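Long-range contacts in cytochrome c (PDB 6RTE), which acts as the dihydro-heme d1 dehydrogenase NirN in heme d1 biosynthesis, with a heme c domain joined to an eight-bladed beta-propeller: residues R177-G182 and A196-W201; G200-Y205 and R250-V255; L220-L225 and V234-Y239. One frame throughout, in Å; residues are numbered along the deposited sequence.

Overall arrangement
Reading from the N terminus, contact 1 (177-182 with 196-201) closes first, over 13 intervening residues that include strand 183-186 and most of 192-197 in the same sheet. Contact 2 starts where contact 1 ends, sharing Gly200 and Trp201, and spans 44 intervening residues to reach 250-255, where a loop enters 254-259, edge strand of the next sheet. Contact 3 (220-225 with 234-239), a hairpin of that next sheet, lies wholly between the two segments of contact 2. The centres of contacts 1 and 3 are about 9 Å apart, and Arg198 and His181 probably hydrogen-bond to Thr222. Val202 also packs on Leu225 and Val236, so the neighbouring sheets meet both by these bonds and by apolar packing.

Contact 1 of 3, residues R177-G182 and A196-W201; sequences RYALHG and ASRDGW. With HEC (heme c), chain C.
The backbones pair as short antiparallel strands, Leu180 facing Ser197 in a non-hydrogen-bonded pair, with Arg198 N donating to Ala179 O (2.8 Å) and His181 N to Ala196 O at a nearly straight 173°. Beyond Ser197 the chain reverses in a type I turn to Gly200. At one end the Arg177 guanidinium lies flat on the Trp201 indole, planes 10° apart, in a cation-pi stack with CZ 3.8 Å from the centroid of the six-membered ring; Glu215 salt-bridges its NE. Ser197 OG accepts from Trp201 N and shares a water with Tyr178 O. This is the innermost edge of a propeller blade sheet, and the turn carries Arg198 to the heme c. Arg198 CB sits over the His181 ring, 3.7 Å from its centroid. The Arg198 chain runs extended until chi3 (86°) bends it, and NH1 and NH2 then both donate to heme O1A, at 2.8 and 3.0 Å. The Tyr178 hydroxyl reaches the same oxygen by a weak bond, its ring standing steeply to the guanidinium with CE2 over the guanidinium face. Asp199 OD1 takes Arg198 NE in the guanidinium plane, a salt bridge that would fix the group's rotation.

Contact 2 of 3, residues G200-Y205 and R250-V255; sequences GWVTLY and RDLSLV
Leu252 meets Val202 and Leu204 between neighbouring propeller blades: strand 201-206 belongs to one antiparallel sheet, while 250-255 leads into strand 254-259, the outermost strand of the next. The nearest CA atoms (Leu204 and Leu252) are 7.4 Å apart, and the 203 Å² is buried largely by leucine side chains lying on each other and on backbone, with no backbone pairing. From Leu252 the CB points toward strand 201-206, carried on a backbone of positive phi (58°). CG, anti to the carbonyl carbon (chi1 -61°), comes 4.0 Å from Leu204 CB. There the chain forks. CD1 lies 3.7 Å from Leu204 CB and also against the backbone, 3.5 Å from Val202 O. CD2 turns to Val202 instead, 4.1 Å from its CG1. Val202 CG1 thus touches both methyls of the leucine, the two side chains crossing at a slant. Leu252 also touches Leu247 of its own blade and, across the interface, Val216 of strand 211-217.

Asp251 and Ser253, either side of Leu252 in sequence, are bonded to each other. Asp251 OD1 accepts from Ser253 N and from Ser253 OG, both arriving from the same face of the carboxylate plane; the backbone bond makes an Asx turn. Ahead of that turn, Leu204 CD2 lies 3.6 Å from Arg250 O.

Contact 3 of 3, residues L220-L225 and V234-Y239; sequences LNTRNL and VLVGNY
Thr222 and Asn238 face each other across two antiparallel strands, whose segment axes approach to 4.7 Å. Among the backbone bonds, Arg223 N donates to Gly237 O at 2.8 Å, and Gly237 N to Asn224 O with an N-H...O angle of 169°; Tyr239 N to Asn221 O is weak. Arg223 and Asn224 therefore both face Gly237, and the register slips by one: a classic beta bulge. One side-chain bond joins the strands: Thr222 OG1 donates to Asn238 OD1 (2.7 Å), tilted 27° from the carbonyl plane. Asn238 ND2 meanwhile binds Ala218 O and Asn243 OD1, so both ends of the amide are held.

Of the aromatic contacts, Arg223 lays its chain along one face of Tyr239. Bends at chi2 and chi3 fold it over the ring: CD lies 3.7 Å from the ring centroid, and the guanidinium, nearly parallel to the ring, passes over the hydroxyl. Its NE is bound by Ser271 O. Asn221 OD1 lies 3.4 Å from Tyr239 CB.

Thr222, Leu225 and Val236 share one face of the sheet; there Thr222 CG2 meets Val236 CG1 at 3.6 Å. Leu225 CD2 also touches Val234 CG1 at 4.1 Å. The paired strands form a beta hairpin with a classic bulge, the first two strands of a four-stranded antiparallel propeller blade, 221-227 at its edge.

Contact 1 of 3, residues R177-G182 and A196-W201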
# COMPACT_ATOMS: atom_id res chain seq x y z
N ARG A 177 9.25 -2.16 -10.36
CA ARG A 177 9.83 -0.89 -9.98
C ARG A 177 10.24 -0.94 -8.52
O ARG A 177 9.75 -1.76 -7.73
CB ARG A 177 8.84 0.26 -10.22
CG ARG A 177 8.47 0.47 -11.68
CD ARG A 177 9.56 1.20 -12.45
NE ARG A 177 9.26 1.26 -13.89
CZ ARG A 177 9.93 2.01 -14.76
NH1 ARG A 177 10.92 2.80 -14.34
NH2 ARG A 177 9.60 2.00 -16.05
N TYR A 178 11.16 -0.06 -8.15
CA TYR A 178 11.75 -0.08 -6.82
C TYR A 178 10.73 0.33 -5.77
O TYR A 178 10.01 1.31 -5.93
CB TYR A 178 12.97 0.84 -6.80
CG TYR A 178 13.66 0.96 -5.47
CD1 TYR A 178 14.55 -0.01 -5.03
CD2 TYR A 178 13.44 2.07 -4.65
CE1 TYR A 178 15.19 0.11 -3.81
CE2 TYR A 178 14.08 2.19 -3.43
CZ TYR A 178 14.95 1.21 -3.02
OH TYR A 178 15.59 1.34 -1.81
N ALA A 179 10.66 -0.45 -4.68
CA ALA A 179 9.88 -0.11 -3.49
C ALA A 179 8.41 0.13 -3.83
O ALA A 179 7.88 1.24 -3.73
CB ALA A 179 10.50 1.10 -2.77
N LEU A 180 7.74 -0.95 -4.19
CA LEU A 180 6.31 -0.87 -4.44
C LEU A 180 5.57 -0.42 -3.18
O LEU A 180 5.93 -0.80 -2.06
CB LEU A 180 5.77 -2.23 -4.89
CG LEU A 180 6.30 -2.77 -6.23
CD1 LEU A 180 5.59 -4.08 -6.57
CD2 LEU A 180 6.10 -1.75 -7.32
N HIS A 181 4.54 0.39 -3.37
CA HIS A 181 3.82 1.05 -2.29
C HIS A 181 2.33 0.78 -2.41
O HIS A 181 1.76 0.90 -3.49
CB HIS A 181 4.00 2.58 -2.33
CG HIS A 181 5.11 3.08 -1.46
ND1 HIS A 181 5.22 4.41 -1.12
CD2 HIS A 181 6.15 2.44 -0.88
CE1 HIS A 181 6.29 4.57 -0.35
NE2 HIS A 181 6.87 3.39 -0.19
N GLY A 182 1.69 0.47 -1.28
CA GLY A 182 0.25 0.53 -1.19
C GLY A 182 -0.49 -0.73 -1.58
O GLY A 182 -1.72 -0.77 -1.43
N ALA A 196 1.86 0.68 -7.78
CA ALA A 196 2.45 2.01 -7.58
C ALA A 196 3.76 1.85 -6.84
O ALA A 196 3.88 1.01 -5.93
CB ALA A 196 1.50 2.93 -6.80
N SER A 197 4.76 2.63 -7.24
CA SER A 197 6.06 2.58 -6.57
C SER A 197 6.29 3.87 -5.80
O SER A 197 5.68 4.91 -6.06
CB SER A 197 7.20 2.34 -7.58
OG SER A 197 7.64 3.54 -8.18
N ARG A 198 7.20 3.77 -4.83
CA ARG A 198 7.52 4.89 -3.97
C ARG A 198 7.87 6.14 -4.77
O ARG A 198 7.42 7.25 -4.45
CB ARG A 198 8.68 4.52 -3.05
CG ARG A 198 9.10 5.66 -2.10
CD ARG A 198 10.37 5.30 -1.37
NE ARG A 198 11.55 5.66 -2.14
CZ ARG A 198 12.80 5.34 -1.81
NH1 ARG A 198 13.06 4.62 -0.72
NH2 ARG A 198 13.80 5.73 -2.59
N ASP A 199 8.69 5.98 -5.80
CA ASP A 199 9.22 7.13 -6.54
C ASP A 199 8.34 7.52 -7.72
O ASP A 199 8.78 8.29 -8.59
CB ASP A 199 10.65 6.83 -6.98
CG ASP A 199 11.56 6.54 -5.80
OD1 ASP A 199 11.25 7.05 -4.69
OD2 ASP A 199 12.57 5.82 -5.95
N GLY A 200 7.10 7.03 -7.77
CA GLY A 200 6.07 7.62 -8.62
C GLY A 200 5.69 6.82 -9.84
O GLY A 200 4.88 7.30 -10.64
N TRP A 201 6.24 5.62 -10.01
CA TRP A 201 5.98 4.82 -11.20
C TRP A 201 4.74 3.96 -11.02
O TRP A 201 4.53 3.35 -9.97
CB TRP A 201 7.18 3.94 -11.54
CG TRP A 201 8.32 4.73 -12.09
CD1 TRP A 201 9.38 5.24 -11.38
CD2 TRP A 201 8.52 5.12 -13.44
NE1 TRP A 201 10.22 5.92 -12.23
CE2 TRP A 201 9.72 5.86 -13.50
CE3 TRP A 201 7.81 4.91 -14.62
CZ2 TRP A 201 10.22 6.39 -14.68
CZ3 TRP A 201 8.30 5.45 -15.80
CH2 TRP A 201 9.49 6.17 -15.82
FE HEC C . 23.09 4.65 -4.85
CHA HEC C . 20.61 2.96 -3.33
CHB HEC C . 23.16 6.93 -2.26
CHC HEC C . 25.90 6.20 -6.23
CHD HEC C . 22.76 2.81 -7.66
NA HEC C . 22.10 4.91 -3.13
C1A HEC C . 21.10 4.08 -2.70
C2A HEC C . 20.61 4.55 -1.45
C3A HEC C . 21.33 5.66 -1.15
C4A HEC C . 22.25 5.89 -2.20
CMA HEC C . 21.15 6.49 0.08
CAA HEC C . 19.50 3.93 -0.63
CBA HEC C . 18.16 4.50 -1.11
CGA HEC C . 16.92 3.93 -0.47
O1A HEC C . 15.79 4.25 -0.92
O2A HEC C . 17.00 3.14 0.48
NB HEC C . 24.31 6.28 -4.33
C1B HEC C . 24.15 7.06 -3.26
C2B HEC C . 25.15 8.07 -3.25
C3B HEC C . 25.94 7.88 -4.35
C4B HEC C . 25.37 6.71 -5.04
CMB HEC C . 25.30 9.13 -2.20
CAB HEC C . 27.16 8.59 -4.84
CBB HEC C . 28.07 8.93 -3.66
NC HEC C . 24.17 4.54 -6.63
C1C HEC C . 25.26 5.24 -7.02
C2C HEC C . 25.63 4.82 -8.31
C3C HEC C . 24.74 3.83 -8.72
C4C HEC C . 23.81 3.69 -7.65
CMC HEC C . 26.80 5.38 -9.06
CAC HEC C . 24.61 3.07 -9.98
CBC HEC C . 25.67 2.05 -10.38
ND HEC C . 21.96 3.23 -5.37
C1D HEC C . 21.95 2.59 -6.55
C2D HEC C . 20.92 1.54 -6.56
C3D HEC C . 20.32 1.57 -5.37
C4D HEC C . 20.99 2.65 -4.63
CMD HEC C . 20.61 0.61 -7.70
CAD HEC C . 19.19 0.69 -4.90
CBD HEC C . 19.71 -0.61 -4.28
CGD HEC C . 18.60 -1.51 -3.79
O1D HEC C . 18.05 -2.29 -4.59
O2D HEC C . 18.23 -1.51 -2.61
O HOH W 1 10.17 3.54 -7.38
O HOH W 2 1.66 -1.01 -5.46

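Contact 2 of 3, residues G200-Y205 and R250-V255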
# COMPACT_ATOMS: atom_id res chain seq x y z
N GLY A 200 7.10 7.03 -7.77
CA GLY A 200 6.07 7.62 -8.62
C GLY A 200 5.69 6.82 -9.84
O GLY A 200 4.88 7.30 -10.64
N TRP A 201 6.24 5.62 -10.01
CA TRP A 201 5.98 4.82 -11.20
C TRP A 201 4.74 3.96 -11.02
O TRP A 201 4.53 3.35 -9.97
CB TRP A 201 7.18 3.94 -11.54
CG TRP A 201 8.32 4.73 -12.09
CD1 TRP A 201 9.38 5.24 -11.38
CD2 TRP A 201 8.52 5.12 -13.44
NE1 TRP A 201 10.22 5.92 -12.23
CE2 TRP A 201 9.72 5.86 -13.50
CE3 TRP A 201 7.81 4.91 -14.62
CZ2 TRP A 201 10.22 6.39 -14.68
CZ3 TRP A 201 8.30 5.45 -15.80
CH2 TRP A 201 9.49 6.17 -15.82
N VAL A 202 3.91 3.93 -12.06
CA VAL A 202 2.71 3.09 -12.09
C VAL A 202 2.91 2.05 -13.18
O VAL A 202 3.30 2.39 -14.30
CB VAL A 202 1.44 3.91 -12.35
CG1 VAL A 202 0.22 3.00 -12.36
CG2 VAL A 202 1.28 5.01 -11.30
N THR A 203 2.63 0.78 -12.85
CA THR A 203 2.82 -0.34 -13.76
C THR A 203 1.49 -1.06 -13.96
O THR A 203 0.80 -1.38 -12.98
CB THR A 203 3.88 -1.33 -13.22
OG1 THR A 203 5.11 -0.63 -12.97
CG2 THR A 203 4.14 -2.48 -14.21
N LEU A 204 1.13 -1.31 -15.21
CA LEU A 204 -0.04 -2.11 -15.58
C LEU A 204 0.43 -3.46 -16.09
O LEU A 204 1.22 -3.53 -17.03
CB LEU A 204 -0.88 -1.39 -16.63
CG LEU A 204 -2.04 -2.17 -17.26
CD1 LEU A 204 -2.98 -2.73 -16.20
CD2 LEU A 204 -2.78 -1.25 -18.24
N TYR A 205 -0.07 -4.54 -15.47
CA TYR A 205 0.35 -5.90 -15.79
C TYR A 205 -0.87 -6.72 -16.16
O TYR A 205 -1.87 -6.70 -15.45
CB TYR A 205 1.06 -6.52 -14.59
CG TYR A 205 1.71 -7.86 -14.86
CD1 TYR A 205 2.98 -7.93 -15.40
CD2 TYR A 205 1.06 -9.04 -14.53
CE1 TYR A 205 3.59 -9.16 -15.64
CE2 TYR A 205 1.67 -10.28 -14.77
CZ TYR A 205 2.93 -10.32 -15.32
OH TYR A 205 3.54 -11.51 -15.55
N ARG A 250 -6.64 1.62 -19.21
CA ARG A 250 -6.32 0.68 -20.28
C ARG A 250 -4.90 0.81 -20.80
O ARG A 250 -4.36 -0.15 -21.33
CB ARG A 250 -7.30 0.86 -21.44
CG ARG A 250 -8.75 0.57 -21.05
CD ARG A 250 -8.98 -0.92 -20.88
NE ARG A 250 -9.17 -1.57 -22.17
CZ ARG A 250 -10.35 -1.67 -22.77
NH1 ARG A 250 -11.44 -1.17 -22.21
NH2 ARG A 250 -10.44 -2.27 -23.95
N ASP A 251 -4.28 2.00 -20.66
CA ASP A 251 -2.95 2.20 -21.22
C ASP A 251 -2.08 3.13 -20.37
O ASP A 251 -0.97 3.44 -20.80
CB ASP A 251 -3.04 2.76 -22.67
CG ASP A 251 -3.83 4.06 -22.78
OD1 ASP A 251 -4.16 4.68 -21.73
OD2 ASP A 251 -4.16 4.46 -23.93
N LEU A 252 -2.56 3.55 -19.20
CA LEU A 252 -1.89 4.48 -18.28
C LEU A 252 -1.56 5.82 -18.93
O LEU A 252 -0.64 6.52 -18.49
CB LEU A 252 -0.62 3.85 -17.68
CG LEU A 252 -0.88 2.58 -16.87
CD1 LEU A 252 0.44 2.09 -16.21
CD2 LEU A 252 -1.95 2.78 -15.82
N SER A 253 -2.33 6.22 -19.94
CA SER A 253 -2.18 7.54 -20.53
C SER A 253 -2.75 8.60 -19.57
O SER A 253 -3.64 8.32 -18.75
CB SER A 253 -2.86 7.62 -21.90
OG SER A 253 -4.27 7.39 -21.82
N LEU A 254 -2.20 9.81 -19.65
CA LEU A 254 -2.61 10.87 -18.74
C LEU A 254 -3.96 11.45 -19.16
O LEU A 254 -4.16 11.86 -20.31
CB LEU A 254 -1.58 11.99 -18.72
CG LEU A 254 -1.98 13.19 -17.84
CD1 LEU A 254 -2.21 12.77 -16.41
CD2 LEU A 254 -0.91 14.28 -17.92
N VAL A 255 -4.89 11.51 -18.21
CA VAL A 255 -6.14 12.21 -18.40
C VAL A 255 -6.08 13.63 -17.82
O VAL A 255 -6.40 14.60 -18.50
CB VAL A 255 -7.31 11.40 -17.80
CG1 VAL A 255 -8.63 12.11 -18.03
CG2 VAL A 255 -7.33 9.99 -18.41

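Contact 3 of 3, residues L220-L225 and V234-Y239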
# COMPACT_ATOMS: atom_id res chain seq x y z
N LEU A 220 6.69 12.15 -8.17
CA LEU A 220 8.04 11.95 -7.66
C LEU A 220 8.07 11.19 -6.35
O LEU A 220 9.06 10.52 -6.06
CB LEU A 220 8.73 13.31 -7.46
CG LEU A 220 8.88 14.16 -8.72
CD1 LEU A 220 9.52 15.52 -8.38
CD2 LEU A 220 9.72 13.44 -9.75
N ASN A 221 7.02 11.30 -5.54
CA ASN A 221 6.85 10.50 -4.33
C ASN A 221 5.37 10.20 -4.23
O ASN A 221 4.54 11.11 -4.06
CB ASN A 221 7.36 11.22 -3.09
CG ASN A 221 7.39 10.32 -1.87
OD1 ASN A 221 6.53 10.43 -0.99
ND2 ASN A 221 8.36 9.43 -1.81
N THR A 222 5.02 8.92 -4.35
CA THR A 222 3.65 8.47 -4.51
C THR A 222 3.22 7.68 -3.28
O THR A 222 4.03 6.97 -2.68
CB THR A 222 3.50 7.62 -5.77
OG1 THR A 222 3.70 8.46 -6.91
CG2 THR A 222 2.12 6.96 -5.86
N ARG A 223 1.95 7.83 -2.90
CA ARG A 223 1.40 7.13 -1.74
C ARG A 223 0.68 5.84 -2.13
O ARG A 223 1.05 4.76 -1.67
CB ARG A 223 0.46 8.06 -0.97
CG ARG A 223 1.18 9.19 -0.24
CD ARG A 223 1.83 8.72 1.06
NE ARG A 223 0.84 8.63 2.13
CZ ARG A 223 1.12 8.46 3.42
NH1 ARG A 223 2.38 8.34 3.82
NH2 ARG A 223 0.14 8.40 4.30
N ASN A 224 -0.35 5.93 -2.96
CA ASN A 224 -1.03 4.72 -3.42
C ASN A 224 -1.87 5.08 -4.64
O ASN A 224 -1.86 6.23 -5.12
CB ASN A 224 -1.86 4.07 -2.30
CG ASN A 224 -3.19 4.78 -2.05
OD1 ASN A 224 -3.28 6.00 -2.10
ND2 ASN A 224 -4.23 3.99 -1.80
N LEU A 225 -2.58 4.09 -5.16
CA LEU A 225 -3.49 4.34 -6.26
C LEU A 225 -4.76 3.53 -6.05
O LEU A 225 -4.83 2.65 -5.19
CB LEU A 225 -2.85 4.02 -7.63
CG LEU A 225 -2.34 2.61 -7.91
CD1 LEU A 225 -3.46 1.60 -8.10
CD2 LEU A 225 -1.46 2.68 -9.16
N VAL A 234 -7.59 5.03 -13.33
CA VAL A 234 -6.64 4.92 -12.23
C VAL A 234 -6.43 6.32 -11.64
O VAL A 234 -6.11 7.27 -12.37
CB VAL A 234 -5.29 4.34 -12.70
CG1 VAL A 234 -4.29 4.31 -11.56
CG2 VAL A 234 -5.48 2.95 -13.29
N LEU A 235 -6.60 6.44 -10.34
CA LEU A 235 -6.33 7.69 -9.62
C LEU A 235 -5.13 7.47 -8.71
O LEU A 235 -5.15 6.57 -7.87
CB LEU A 235 -7.56 8.15 -8.83
CG LEU A 235 -7.40 9.55 -8.22
CD1 LEU A 235 -7.37 10.59 -9.32
CD2 LEU A 235 -8.52 9.85 -7.20
N VAL A 236 -4.10 8.30 -8.88
CA VAL A 236 -2.85 8.17 -8.15
C VAL A 236 -2.76 9.32 -7.14
O VAL A 236 -2.92 10.49 -7.51
CB VAL A 236 -1.62 8.21 -9.08
CG1 VAL A 236 -0.35 7.95 -8.30
CG2 VAL A 236 -1.76 7.22 -10.22
N GLY A 237 -2.49 8.97 -5.88
CA GLY A 237 -2.34 9.95 -4.82
C GLY A 237 -0.87 10.19 -4.52
O GLY A 237 -0.17 9.30 -4.05
N ASN A 238 -0.43 11.43 -4.75
CA ASN A 238 0.98 11.79 -4.64
C ASN A 238 1.24 12.66 -3.41
O ASN A 238 0.43 13.53 -3.05
CB ASN A 238 1.45 12.55 -5.88
CG ASN A 238 1.62 11.66 -7.10
OD1 ASN A 238 1.93 10.48 -6.98
ND2 ASN A 238 1.41 12.23 -8.28
N TYR A 239 2.37 12.39 -2.75
CA TYR A 239 2.95 13.32 -1.80
C TYR A 239 3.66 14.46 -2.52
O TYR A 239 3.53 15.62 -2.13
CB TYR A 239 3.96 12.61 -0.89
CG TYR A 239 3.50 12.34 0.51
CD1 TYR A 239 2.15 12.20 0.80
CD2 TYR A 239 4.42 12.23 1.55
CE1 TYR A 239 1.71 11.96 2.09
CE2 TYR A 239 4.00 11.98 2.84
CZ TYR A 239 2.64 11.84 3.10
OH TYR A 239 2.18 11.60 4.38